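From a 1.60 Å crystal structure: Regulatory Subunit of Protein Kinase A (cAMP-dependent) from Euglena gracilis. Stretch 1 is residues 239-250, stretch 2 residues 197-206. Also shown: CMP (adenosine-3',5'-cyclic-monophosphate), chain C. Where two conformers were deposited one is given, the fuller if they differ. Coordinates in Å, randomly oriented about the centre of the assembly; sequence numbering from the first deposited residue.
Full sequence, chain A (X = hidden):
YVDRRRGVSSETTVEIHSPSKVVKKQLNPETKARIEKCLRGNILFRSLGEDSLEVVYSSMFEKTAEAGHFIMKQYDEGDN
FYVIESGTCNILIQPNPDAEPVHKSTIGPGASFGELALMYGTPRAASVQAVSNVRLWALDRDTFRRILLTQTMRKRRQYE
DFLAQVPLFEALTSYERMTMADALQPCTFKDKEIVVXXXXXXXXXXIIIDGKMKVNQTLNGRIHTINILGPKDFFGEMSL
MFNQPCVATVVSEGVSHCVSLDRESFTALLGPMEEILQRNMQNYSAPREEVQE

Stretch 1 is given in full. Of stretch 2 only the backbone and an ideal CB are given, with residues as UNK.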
# COMPACT_ATOMS: atom_id res chain seq x y z
N SER A 239 0.06 -14.40 -11.76
CA SER A 239 0.28 -15.32 -10.66
C SER A 239 -0.45 -14.84 -9.41
O SER A 239 -0.98 -15.64 -8.64
CB SER A 239 1.77 -15.48 -10.38
OG SER A 239 2.42 -14.22 -10.23
N LEU A 240 -0.48 -13.52 -9.20
CA LEU A 240 -1.10 -13.02 -7.99
C LEU A 240 -2.61 -12.97 -8.11
O LEU A 240 -3.31 -13.28 -7.14
CB LEU A 240 -0.54 -11.63 -7.66
CG LEU A 240 0.96 -11.57 -7.35
CD1 LEU A 240 1.38 -10.12 -7.02
CD2 LEU A 240 1.35 -12.52 -6.24
N MET A 241 -3.14 -12.60 -9.28
CA MET A 241 -4.59 -12.44 -9.40
C MET A 241 -5.31 -13.78 -9.36
O MET A 241 -6.43 -13.87 -8.86
CB MET A 241 -4.93 -11.69 -10.69
CG MET A 241 -4.41 -10.27 -10.72
SD MET A 241 -4.65 -9.41 -12.28
CE MET A 241 -6.40 -9.03 -12.19
N PHE A 242 -4.68 -14.83 -9.90
CA PHE A 242 -5.32 -16.13 -10.06
C PHE A 242 -4.65 -17.21 -9.23
O PHE A 242 -4.97 -18.40 -9.39
CB PHE A 242 -5.33 -16.53 -11.54
CG PHE A 242 -5.83 -15.45 -12.44
CD1 PHE A 242 -7.09 -14.90 -12.25
CD2 PHE A 242 -5.05 -14.99 -13.49
CE1 PHE A 242 -7.55 -13.90 -13.07
CE2 PHE A 242 -5.52 -13.99 -14.32
CZ PHE A 242 -6.77 -13.45 -14.12
N ASN A 243 -3.73 -16.83 -8.36
CA ASN A 243 -3.01 -17.76 -7.48
C ASN A 243 -2.51 -18.98 -8.25
O ASN A 243 -2.94 -20.12 -8.03
CB ASN A 243 -3.89 -18.18 -6.30
CG ASN A 243 -3.08 -18.64 -5.11
OD1 ASN A 243 -1.90 -18.97 -5.24
ND2 ASN A 243 -3.70 -18.66 -3.94
N GLN A 244 -1.58 -18.71 -9.15
CA GLN A 244 -0.98 -19.74 -9.98
C GLN A 244 0.49 -19.42 -10.20
O GLN A 244 0.92 -18.29 -9.92
CB GLN A 244 -1.72 -19.85 -11.31
CG GLN A 244 -1.36 -18.72 -12.28
CD GLN A 244 -2.42 -18.47 -13.36
OE1 GLN A 244 -3.57 -18.88 -13.22
NE2 GLN A 244 -2.01 -17.79 -14.42
N PRO A 245 1.28 -20.35 -10.71
CA PRO A 245 2.70 -20.07 -10.95
C PRO A 245 2.83 -19.12 -12.13
O PRO A 245 1.93 -19.01 -12.97
CB PRO A 245 3.30 -21.45 -11.26
CG PRO A 245 2.21 -22.43 -10.81
CD PRO A 245 0.93 -21.74 -11.05
N CYS A 246 3.95 -18.39 -12.16
CA CYS A 246 4.23 -17.47 -13.26
C CYS A 246 4.30 -18.22 -14.58
O CYS A 246 4.94 -19.27 -14.67
CB CYS A 246 5.55 -16.75 -13.01
SG CYS A 246 5.50 -15.65 -11.54
N VAL A 247 3.64 -17.68 -15.61
CA VAL A 247 3.61 -18.36 -16.91
C VAL A 247 4.81 -18.00 -17.77
O VAL A 247 4.94 -18.51 -18.90
CB VAL A 247 2.30 -18.06 -17.68
CG1 VAL A 247 1.09 -18.40 -16.82
CG2 VAL A 247 2.25 -16.59 -18.15
N ALA A 248 5.71 -17.17 -17.26
CA ALA A 248 6.84 -16.70 -18.04
C ALA A 248 7.94 -16.21 -17.12
O ALA A 248 7.73 -15.92 -15.93
CB ALA A 248 6.42 -15.61 -19.03
N THR A 249 9.12 -16.10 -17.69
CA THR A 249 10.27 -15.54 -17.01
C THR A 249 10.46 -14.11 -17.48
O THR A 249 10.38 -13.83 -18.67
CB THR A 249 11.50 -16.40 -17.30
OG1 THR A 249 11.23 -17.72 -16.83
CG2 THR A 249 12.74 -15.86 -16.60
N VAL A 250 10.61 -13.18 -16.54
CA VAL A 250 10.88 -11.79 -16.87
C VAL A 250 12.29 -11.47 -16.40
O VAL A 250 12.62 -11.68 -15.22
CB VAL A 250 9.82 -10.86 -16.25
CG1 VAL A 250 10.07 -9.40 -16.67
CG2 VAL A 250 8.43 -11.32 -16.65
N UNK A 197 10.38 -16.01 -12.35
CA UNK A 197 10.82 -17.19 -13.07
C UNK A 197 9.60 -18.02 -13.45
O UNK A 197 8.77 -18.34 -12.59
CB UNK A 197 11.80 -18.01 -12.23
N UNK A 198 9.49 -18.38 -14.74
CA UNK A 198 8.40 -19.24 -15.17
C UNK A 198 8.33 -20.45 -14.25
O UNK A 198 9.36 -20.99 -13.84
CB UNK A 198 8.58 -19.67 -16.63
N UNK A 199 7.12 -20.86 -13.92
CA UNK A 199 6.91 -22.02 -13.09
C UNK A 199 6.96 -21.76 -11.60
O UNK A 199 6.43 -22.57 -10.83
CB UNK A 199 7.95 -23.08 -13.45
N UNK A 200 7.58 -20.67 -11.15
CA UNK A 200 7.66 -20.39 -9.72
C UNK A 200 6.42 -19.64 -9.23
O UNK A 200 5.71 -18.99 -10.00
CB UNK A 200 8.92 -19.58 -9.41
N UNK A 201 6.18 -19.74 -7.93
CA UNK A 201 5.02 -19.08 -7.34
C UNK A 201 5.17 -17.57 -7.44
O UNK A 201 6.27 -17.02 -7.37
CB UNK A 201 4.84 -19.50 -5.88
N UNK A 202 4.03 -16.90 -7.61
CA UNK A 202 4.03 -15.45 -7.68
C UNK A 202 4.43 -14.86 -6.35
O UNK A 202 3.95 -15.30 -5.29
CB UNK A 202 2.66 -14.93 -8.10
N UNK A 203 5.31 -13.86 -6.37
CA UNK A 203 5.69 -13.19 -5.15
C UNK A 203 5.29 -11.74 -5.17
O UNK A 203 4.64 -11.26 -4.23
CB UNK A 203 7.20 -13.32 -4.92
N UNK A 204 5.68 -11.01 -6.21
CA UNK A 204 5.45 -9.58 -6.29
C UNK A 204 4.99 -9.17 -7.68
O UNK A 204 5.14 -9.91 -8.67
CB UNK A 204 6.72 -8.82 -5.91
N UNK A 205 4.44 -7.97 -7.72
CA UNK A 205 3.96 -7.29 -8.92
C UNK A 205 4.88 -6.10 -9.18
O UNK A 205 5.25 -5.38 -8.24
CB UNK A 205 2.50 -6.84 -8.77
N UNK A 206 5.26 -5.90 -10.43
CA UNK A 206 6.29 -4.92 -10.75
C UNK A 206 5.80 -3.91 -11.77
O UNK A 206 5.11 -4.29 -12.73
CB UNK A 206 7.55 -5.62 -11.27
P CMP C . 2.94 -13.75 -14.40
O1P CMP C . 2.62 -13.53 -12.81
O2P CMP C . 2.42 -14.99 -15.02
O5' CMP C . 4.53 -13.83 -14.55
C5' CMP C . 5.13 -13.58 -15.83
C4' CMP C . 4.47 -12.35 -16.41
O4' CMP C . 4.89 -11.99 -17.74
C3' CMP C . 2.97 -12.37 -16.54
O3' CMP C . 2.30 -12.47 -15.29
C2' CMP C . 2.72 -11.08 -17.31
O2' CMP C . 2.74 -9.98 -16.38
C1' CMP C . 4.00 -10.99 -18.18
N9 CMP C . 3.76 -11.10 -19.62
C8 CMP C . 4.13 -10.18 -20.52
N7 CMP C . 3.75 -10.63 -21.72
C5 CMP C . 3.17 -11.83 -21.53
C6 CMP C . 2.62 -12.69 -22.44
N6 CMP C . 2.48 -12.60 -23.87
N1 CMP C . 2.07 -13.83 -22.04
C2 CMP C . 2.08 -14.13 -20.71
N3 CMP C . 2.62 -13.26 -19.80
C4 CMP C . 3.17 -12.13 -20.24

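At position 197 the CA-to-CB bond points away from stretch 1, and the ideal CB lies 4.6 Å from OG1 of Thr249. No charge lies within reach, so a long, flexible side chain or a small one would serve equally well. The deposited residue is Lys197, whose aliphatic part folds back until CD is 3.5 Å from OG1 of Thr249.

Position 198 is held by its backbone: its N donates to OG1 of Thr249 (2.8 Å, 168° at the hydrogen), whereas O of Ala248, 3.3 Å from the same N, is at too poor an angle to share the bond. CA-to-CB points sideways, and the ideal CB is a tight 3.3 Å from OG1 of Thr249, which disfavours branching there but leaves unbranched chains free to extend. Glu198 is found, with chi1 and chi2 both t; its OE2 comes 3.5 Å from O of Val247, and OE1 is bonded elsewhere in the structure.

At position 199, phi/psi is 85/-21, and a CB would jam against the carbonyl O of the residue before. Stretch 1 is not the obstacle, since the ideal CB stays 5.0 Å from O of Cys246. Backbone strain alone calls for glycine, and Gly199 is present, its N donating to O of Cys246 at 2.8 Å and 172°.

Position 200 closes the turn, its N bonding to O of Lys197 (3.0 Å). Its O accepts from N of Cys246 at 2.9 Å. CB points away into space free of stretch 1, so many residues would fit; Glu200 is deposited. Position 201 is similarly permissive, CB again pointing away. It carries Asp201, whose CA is 4.4 Å from CA of Pro245.

Position 202 is the most restrictive towards stretch 1. CA-to-CB points toward it, and an ideal CB would clash with OG of Ser239 at 2.3 Å and crowd CD2 of Leu240 at 3.3 Å. Only glycine suits, although phi/psi of -66/135 would allow any residue. Gly202 lets its CA approach OG of Ser239 to 3.3 Å, while that hydroxyl donates to O1P of the cyclic nucleotide (2.7 Å).

Position 203 has room for a CB, so Gly203 is not demanded by stretch 1. At 204, CB points away and small or polar residues are acceptable; Ser204 is found. At 205 CA-to-CB points sideways, and the ideal CB is 3.9 Å from CD1 of Leu240, favouring an apolar residue; Phe205 makes that contact through CB, not through its ring. Position 206 is out of reach and unconstrained; it is Tyr206.

Stretch 2 197-206: KEGEDGGSFY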
# COMPACT_ATOMS: atom_id res chain seq x y z
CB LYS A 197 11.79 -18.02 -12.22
CG LYS A 197 12.12 -19.39 -12.78
CD LYS A 197 12.80 -19.26 -14.14
CE LYS A 197 13.02 -20.59 -14.85
NZ LYS A 197 13.55 -20.31 -16.22
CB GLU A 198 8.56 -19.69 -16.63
CG GLU A 198 7.38 -20.54 -17.14
CD GLU A 198 7.49 -21.00 -18.60
OE1 GLU A 198 8.51 -20.71 -19.26
OE2 GLU A 198 6.55 -21.66 -19.10
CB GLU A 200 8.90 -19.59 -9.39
CG GLU A 200 10.16 -20.40 -9.44
CD GLU A 200 11.35 -19.59 -8.97
OE1 GLU A 200 11.17 -18.39 -8.67
OE2 GLU A 200 12.46 -20.17 -8.90
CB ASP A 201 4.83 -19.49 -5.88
CG ASP A 201 4.27 -20.88 -5.75
OD1 ASP A 201 5.07 -21.84 -5.66
OD2 ASP A 201 3.03 -21.03 -5.76
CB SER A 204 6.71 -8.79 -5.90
OG SER A 204 7.05 -9.06 -4.55
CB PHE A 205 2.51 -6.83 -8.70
CG PHE A 205 1.96 -5.99 -9.80
CD1 PHE A 205 1.71 -6.54 -11.05
CD2 PHE A 205 1.71 -4.63 -9.60
CE1 PHE A 205 1.20 -5.75 -12.09
CE2 PHE A 205 1.19 -3.85 -10.63
CZ PHE A 205 0.92 -4.40 -11.86
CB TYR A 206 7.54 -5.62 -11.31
CG TYR A 206 8.18 -6.53 -10.31
CD1 TYR A 206 7.70 -7.84 -10.14
CD2 TYR A 206 9.23 -6.07 -9.50
CE1 TYR A 206 8.30 -8.68 -9.18
CE2 TYR A 206 9.82 -6.89 -8.57
CZ TYR A 206 9.35 -8.19 -8.42
OH TYR A 206 9.92 -9.02 -7.49
O HOH W 1 4.50 -12.50 -9.05
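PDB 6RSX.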